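Long-range contacts in FYVE, RhoGEF and PH domain-containing protein 5 (Homo sapiens, PDB 3MPX), which activates the small GTPase CDC42 by exchanging its bound GDP for GTP, and mediates CDC42 activation in response to VEGF: residues P297-V302 and C314-A319; Q175-L180 and L224-H229. One frame throughout, in Å; residues are numbered along the deposited sequence.

The two contacts mark different levels of a DH–PH exchange-factor module. Contact 2 joins helix 162-184 of the DH helical bundle to helix 218-230, which leads toward the PH domain, whereas contact 1 lies entirely within that PH domain, where the 297-302 loop packs against the outward side of strand 314-318 at M316 and S318. They follow one another along the chain, contact 2 closing before contact 1 opens. Their centres are about 34 Å apart and their nearest atoms about 15 Å, so the two do not touch. The centre of contact 2 lies about 7 Å, that of contact 1 about 34 Å, from the centre of the chain. The modelled chain ends at residue 335, before the FYVE zinc finger.

Contact 1 of 2, residues P297-V302 and C314-A319; sequences PVMEKV and CLMLSA
P297, M299 and V302 of the loop before strand 305-309 reach M316 and S318 of strand 314-318 in the PH-domain sheet. M316 and S318 project from the outer side of the strand, while L315 and L317 turn the other way, toward Y272; the loop therefore packs against the outer side of the sheet. Backbone bonds of M316 and S318 to V253 and M251 fix the strand beside strand 244-254.

The closer-packed part lies around V302, the buried residue of the contact. Its CG1 stands anti to the backbone N (chi1 -173°), where it meets S318 CB at 3.9 Å and approaches M316 CE at 4.4 Å. V253 adds a further apolar surface beside both V302 and S318. From there M316, modelled as selenomethionine, carries the contact toward the loop's beginning. Its CA–CB bond does not aim at the loop, but bends at chi2 (52°) and chi3 bring the end of the chain nearer. M316 CE then lies 4.1 Å from P297 CG, the two side chains sliding past each other in opposite directions.

The exposed side is more loosely packed. M299, also selenomethionine, meets the strand at one point, its SE 4.0 Å from SE of M316. A weak backbone bond from V302 N to M299 O spans the turn.

The side chains meet almost wholly through carbon and selenium, and S318 OG makes weak hydrogen bonds to the carbonyls of P303 and Y304; the contact therefore probably rests on shape and the exclusion of water, and sets little directional preference.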
loop_
_atom_site.group_PDB
_atom_site.type_symbol
_atom_site.label_atom_id
_atom_site.label_comp_id
_atom_site.label_asym_id
_atom_site.label_seq_id
_atom_site.Cartn_x
_atom_site.Cartn_y
_atom_site.Cartn_z
ATOM N N PRO A 297 14.187 -26.834 -18.673
ATOM C CA PRO A 297 15.199 -27.829 -19.050
ATOM C C PRO A 297 14.911 -29.233 -18.537
ATOM O O PRO A 297 14.047 -29.428 -17.674
ATOM C CB PRO A 297 16.485 -27.267 -18.441
ATOM C CG PRO A 297 16.039 -26.445 -17.291
ATOM C CD PRO A 297 14.767 -25.815 -17.765
ATOM N N VAL A 298 15.608 -30.221 -19.109
ATOM C CA VAL A 298 15.482 -31.609 -18.672
ATOM C C VAL A 298 16.838 -32.021 -18.097
ATOM O O VAL A 298 17.844 -32.035 -18.804
ATOM C CB VAL A 298 14.939 -32.577 -19.758
ATOM C CG1 VAL A 298 14.780 -33.989 -19.203
ATOM C CG2 VAL A 298 13.619 -32.080 -20.337
HETATM N N MSE A 299 16.867 -32.273 -16.793
HETATM C CA MSE A 299 18.073 -32.656 -16.069
HETATM C C MSE A 299 17.710 -33.575 -14.911
HETATM O O MSE A 299 16.820 -33.255 -14.130
HETATM C CB MSE A 299 18.886 -31.424 -15.621
HETATM C CG MSE A 299 18.041 -30.274 -15.075
HETATM SE SE MSE A 299 18.885 -28.499 -15.250
HETATM C CE MSE A 299 20.476 -28.770 -14.129
ATOM N N GLU A 300 18.371 -34.734 -14.837
ATOM C CA GLU A 300 18.156 -35.807 -13.854
ATOM C C GLU A 300 18.184 -35.362 -12.385
ATOM O O GLU A 300 17.165 -35.466 -11.701
ATOM C CB GLU A 300 19.177 -36.935 -14.062
ATOM C CG GLU A 300 18.972 -37.690 -15.363
ATOM C CD GLU A 300 20.227 -38.237 -16.007
ATOM O OE1 GLU A 300 21.205 -38.533 -15.280
ATOM O OE2 GLU A 300 20.217 -38.401 -17.247
ATOM N N LYS A 301 19.343 -34.886 -11.903
ATOM C CA LYS A 301 19.548 -34.457 -10.519
ATOM C C LYS A 301 18.705 -33.212 -10.129
ATOM O O LYS A 301 18.714 -32.810 -8.959
ATOM C CB LYS A 301 21.045 -34.214 -10.273
ATOM N N VAL A 302 17.992 -32.601 -11.106
ATOM C CA VAL A 302 17.110 -31.444 -10.902
ATOM C C VAL A 302 15.745 -31.719 -11.568
ATOM O O VAL A 302 15.434 -31.129 -12.610
ATOM C CB VAL A 302 17.719 -30.084 -11.357
ATOM C CG1 VAL A 302 16.823 -28.909 -10.957
ATOM C CG2 VAL A 302 19.133 -29.892 -10.824
ATOM N N CYS A 314 19.824 -14.819 -14.539
ATOM C CA CYS A 314 19.426 -16.209 -14.832
ATOM C C CYS A 314 19.286 -17.035 -13.531
ATOM O O CYS A 314 20.231 -17.094 -12.736
ATOM C CB CYS A 314 20.402 -16.865 -15.809
ATOM S SG CYS A 314 20.274 -18.675 -15.891
ATOM N N LEU A 315 18.126 -17.694 -13.332
ATOM C CA LEU A 315 17.897 -18.480 -12.109
ATOM C C LEU A 315 17.655 -19.961 -12.395
ATOM O O LEU A 315 16.833 -20.294 -13.258
ATOM C CB LEU A 315 16.716 -17.928 -11.272
ATOM C CG LEU A 315 16.433 -16.423 -11.297
ATOM C CD1 LEU A 315 14.972 -16.145 -11.052
ATOM C CD2 LEU A 315 17.311 -15.671 -10.305
HETATM N N MSE A 316 18.362 -20.849 -11.665
HETATM C CA MSE A 316 18.160 -22.291 -11.794
HETATM C C MSE A 316 17.371 -22.703 -10.577
HETATM O O MSE A 316 17.900 -22.788 -9.467
HETATM C CB MSE A 316 19.479 -23.084 -11.963
HETATM C CG MSE A 316 19.287 -24.514 -12.521
HETATM SE SE MSE A 316 18.210 -24.711 -14.198
HETATM C CE MSE A 316 16.551 -25.207 -13.404
ATOM N N LEU A 317 16.071 -22.851 -10.780
ATOM C CA LEU A 317 15.143 -23.190 -9.710
ATOM C C LEU A 317 14.491 -24.531 -9.929
ATOM O O LEU A 317 14.218 -24.927 -11.067
ATOM C CB LEU A 317 14.057 -22.102 -9.518
ATOM C CG LEU A 317 14.513 -20.642 -9.515
ATOM C CD1 LEU A 317 13.329 -19.712 -9.519
ATOM C CD2 LEU A 317 15.441 -20.336 -8.348
ATOM N N SER A 318 14.256 -25.233 -8.815
ATOM C CA SER A 318 13.587 -26.521 -8.806
ATOM C C SER A 318 12.293 -26.424 -8.038
ATOM O O SER A 318 12.248 -25.862 -6.938
ATOM C CB SER A 318 14.463 -27.604 -8.195
ATOM O OG SER A 318 13.801 -28.848 -8.355
ATOM N N ALA A 319 11.237 -26.969 -8.639
ATOM C CA ALA A 319 9.909 -27.058 -8.056
ATOM C C ALA A 319 9.849 -28.409 -7.343
ATOM O O ALA A 319 10.822 -29.174 -7.410
ATOM C CB ALA A 319 8.855 -26.987 -9.153
#

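Contact 2 of 2, residues Q175-L180 and L224-H229; sequences QYQVLL and LVHIEH
Where V178 faces H226 and H229, helix 162-184 of the DH helical bundle and helix 218-230 run at 36° to each other in the same general direction, their axes 9.9 Å apart at closest approach. The second helix packs on the outside of the bundle as the chain heads for the PH domain, and V178 is the buried residue to which both histidines of that helix turn.

Each methyl of V178 serves a different ring. CG2, between the backbone N and the carbonyl carbon, makes a CH-pi contact with H229: it lies over one ring face, displaced toward the rim, 3.8 Å from the ring centroid and 24° off the normal. CG1 sits over a face of the H226 imidazole, 3.3 Å from ND1. H229 itself extends across the interface because its CG is anti to the backbone N (chi1 -174°), and beyond V178 its NE2 hydrogen-bonds OD2 of D182, one turn further along the first helix. With an alanine here in place of the H229 imidazole, V178 CG2 would probably lose the ring face it lies on and the D182 carboxylate this partner.

At the flank the amide of Q177 approaches the edge of the H226 ring with its NE2 4.2 Å from H226 NE2, too long for a bond; the firm partner of Q177 is T208, bonded through OE1. Toward the start of both segments V225 takes over, its CG1 4.2 Å from V178 CG1 and close to the backbone N of Q175 as well. That same V225 CG1 also rests across the aliphatic part of Q175, 4.2 Å from its CG.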
loop_
_atom_site.group_PDB
_atom_site.type_symbol
_atom_site.label_atom_id
_atom_site.label_comp_id
_atom_site.label_asym_id
_atom_site.label_seq_id
_atom_site.Cartn_x
_atom_site.Cartn_y
_atom_site.Cartn_z
ATOM N N GLN A 175 -1.079 0.478 6.027
ATOM C CA GLN A 175 0.102 0.733 6.829
ATOM C C GLN A 175 -0.226 0.635 8.317
ATOM O O GLN A 175 0.519 -0.020 9.049
ATOM C CB GLN A 175 0.715 2.093 6.467
ATOM C CG GLN A 175 1.560 2.055 5.174
ATOM C CD GLN A 175 1.948 3.423 4.655
ATOM O OE1 GLN A 175 1.833 4.446 5.335
ATOM N NE2 GLN A 175 2.404 3.477 3.419
ATOM N N TYR A 176 -1.362 1.221 8.770
ATOM C CA TYR A 176 -1.779 1.120 10.177
ATOM C C TYR A 176 -1.968 -0.373 10.524
ATOM O O TYR A 176 -1.436 -0.831 11.526
ATOM C CB TYR A 176 -3.087 1.870 10.432
ATOM C CG TYR A 176 -3.047 3.382 10.345
ATOM C CD1 TYR A 176 -1.933 4.098 10.779
ATOM C CD2 TYR A 176 -4.172 4.104 9.961
ATOM C CE1 TYR A 176 -1.911 5.492 10.743
ATOM C CE2 TYR A 176 -4.162 5.497 9.924
ATOM C CZ TYR A 176 -3.022 6.185 10.294
ATOM O OH TYR A 176 -3.016 7.554 10.231
ATOM N N GLN A 177 -2.650 -1.139 9.642
ATOM C CA GLN A 177 -2.850 -2.583 9.751
ATOM C C GLN A 177 -1.536 -3.323 9.937
ATOM O O GLN A 177 -1.408 -4.044 10.918
ATOM C CB GLN A 177 -3.576 -3.108 8.519
ATOM C CG GLN A 177 -5.080 -2.869 8.587
ATOM C CD GLN A 177 -5.859 -3.382 7.394
ATOM O OE1 GLN A 177 -7.059 -3.650 7.506
ATOM N NE2 GLN A 177 -5.223 -3.504 6.218
ATOM N N VAL A 178 -0.530 -3.093 9.069
ATOM C CA VAL A 178 0.763 -3.788 9.208
ATOM C C VAL A 178 1.523 -3.326 10.474
ATOM O O VAL A 178 2.030 -4.177 11.202
ATOM C CB VAL A 178 1.684 -3.809 7.941
ATOM C CG1 VAL A 178 0.935 -4.271 6.707
ATOM C CG2 VAL A 178 2.366 -2.474 7.681
ATOM N N LEU A 179 1.570 -2.008 10.743
ATOM C CA LEU A 179 2.256 -1.463 11.913
ATOM C C LEU A 179 1.605 -1.932 13.207
ATOM O O LEU A 179 2.320 -2.369 14.118
ATOM C CB LEU A 179 2.286 0.080 11.885
ATOM C CG LEU A 179 3.417 0.728 11.101
ATOM C CD1 LEU A 179 2.927 1.932 10.347
ATOM C CD2 LEU A 179 4.526 1.162 12.023
ATOM N N LEU A 180 0.256 -1.866 13.277
ATOM C CA LEU A 180 -0.504 -2.202 14.470
ATOM C C LEU A 180 -0.454 -3.678 14.793
ATOM O O LEU A 180 -0.468 -4.051 15.981
ATOM C CB LEU A 180 -1.933 -1.664 14.390
ATOM C CG LEU A 180 -2.027 -0.132 14.613
ATOM C CD1 LEU A 180 -3.311 0.410 14.108
ATOM C CD2 LEU A 180 -1.853 0.239 16.087
ATOM N N LEU A 224 0.629 -5.155 -2.156
ATOM C CA LEU A 224 1.895 -4.428 -2.221
ATOM C C LEU A 224 2.290 -3.811 -0.883
ATOM O O LEU A 224 3.497 -3.763 -0.589
ATOM C CB LEU A 224 1.909 -3.382 -3.350
ATOM C CG LEU A 224 1.489 -3.852 -4.792
ATOM C CD1 LEU A 224 1.758 -2.761 -5.829
ATOM C CD2 LEU A 224 2.142 -5.192 -5.213
ATOM N N VAL A 225 1.303 -3.398 -0.037
ATOM C CA VAL A 225 1.647 -2.834 1.277
ATOM C C VAL A 225 2.162 -3.966 2.200
ATOM O O VAL A 225 3.201 -3.797 2.868
ATOM C CB VAL A 225 0.538 -1.965 1.924
ATOM C CG1 VAL A 225 0.859 -1.652 3.385
ATOM C CG2 VAL A 225 0.331 -0.660 1.148
ATOM N N HIS A 226 1.485 -5.138 2.174
ATOM C CA HIS A 226 1.897 -6.280 2.986
ATOM C C HIS A 226 3.224 -6.904 2.496
ATOM O O HIS A 226 4.044 -7.293 3.345
ATOM C CB HIS A 226 0.778 -7.304 3.076
ATOM C CG HIS A 226 -0.344 -6.851 3.952
ATOM N ND1 HIS A 226 -0.290 -7.003 5.328
ATOM C CD2 HIS A 226 -1.513 -6.249 3.625
ATOM C CE1 HIS A 226 -1.425 -6.490 5.792
ATOM N NE2 HIS A 226 -2.193 -6.027 4.805
ATOM N N ILE A 227 3.458 -6.931 1.150
ATOM C CA ILE A 227 4.686 -7.471 0.533
ATOM C C ILE A 227 5.872 -6.552 0.814
ATOM O O ILE A 227 6.956 -7.058 1.091
ATOM C CB ILE A 227 4.525 -7.811 -0.986
ATOM C CG1 ILE A 227 3.585 -9.011 -1.171
ATOM C CG2 ILE A 227 5.870 -8.080 -1.706
ATOM C CD1 ILE A 227 2.978 -9.000 -2.389
ATOM N N GLU A 228 5.683 -5.218 0.778
ATOM C CA GLU A 228 6.775 -4.294 1.094
ATOM C C GLU A 228 7.234 -4.549 2.531
ATOM O O GLU A 228 8.390 -4.867 2.739
ATOM C CB GLU A 228 6.357 -2.824 0.877
ATOM N N HIS A 229 6.297 -4.531 3.487
ATOM C CA HIS A 229 6.505 -4.722 4.925
ATOM C C HIS A 229 7.150 -6.085 5.275
ATOM O O HIS A 229 7.878 -6.173 6.277
ATOM C CB HIS A 229 5.168 -4.536 5.679
ATOM C CG HIS A 229 5.315 -4.571 7.167
ATOM N ND1 HIS A 229 5.726 -3.445 7.884
ATOM C CD2 HIS A 229 5.150 -5.603 8.032
ATOM C CE1 HIS A 229 5.792 -3.831 9.155
ATOM N NE2 HIS A 229 5.443 -5.116 9.298
#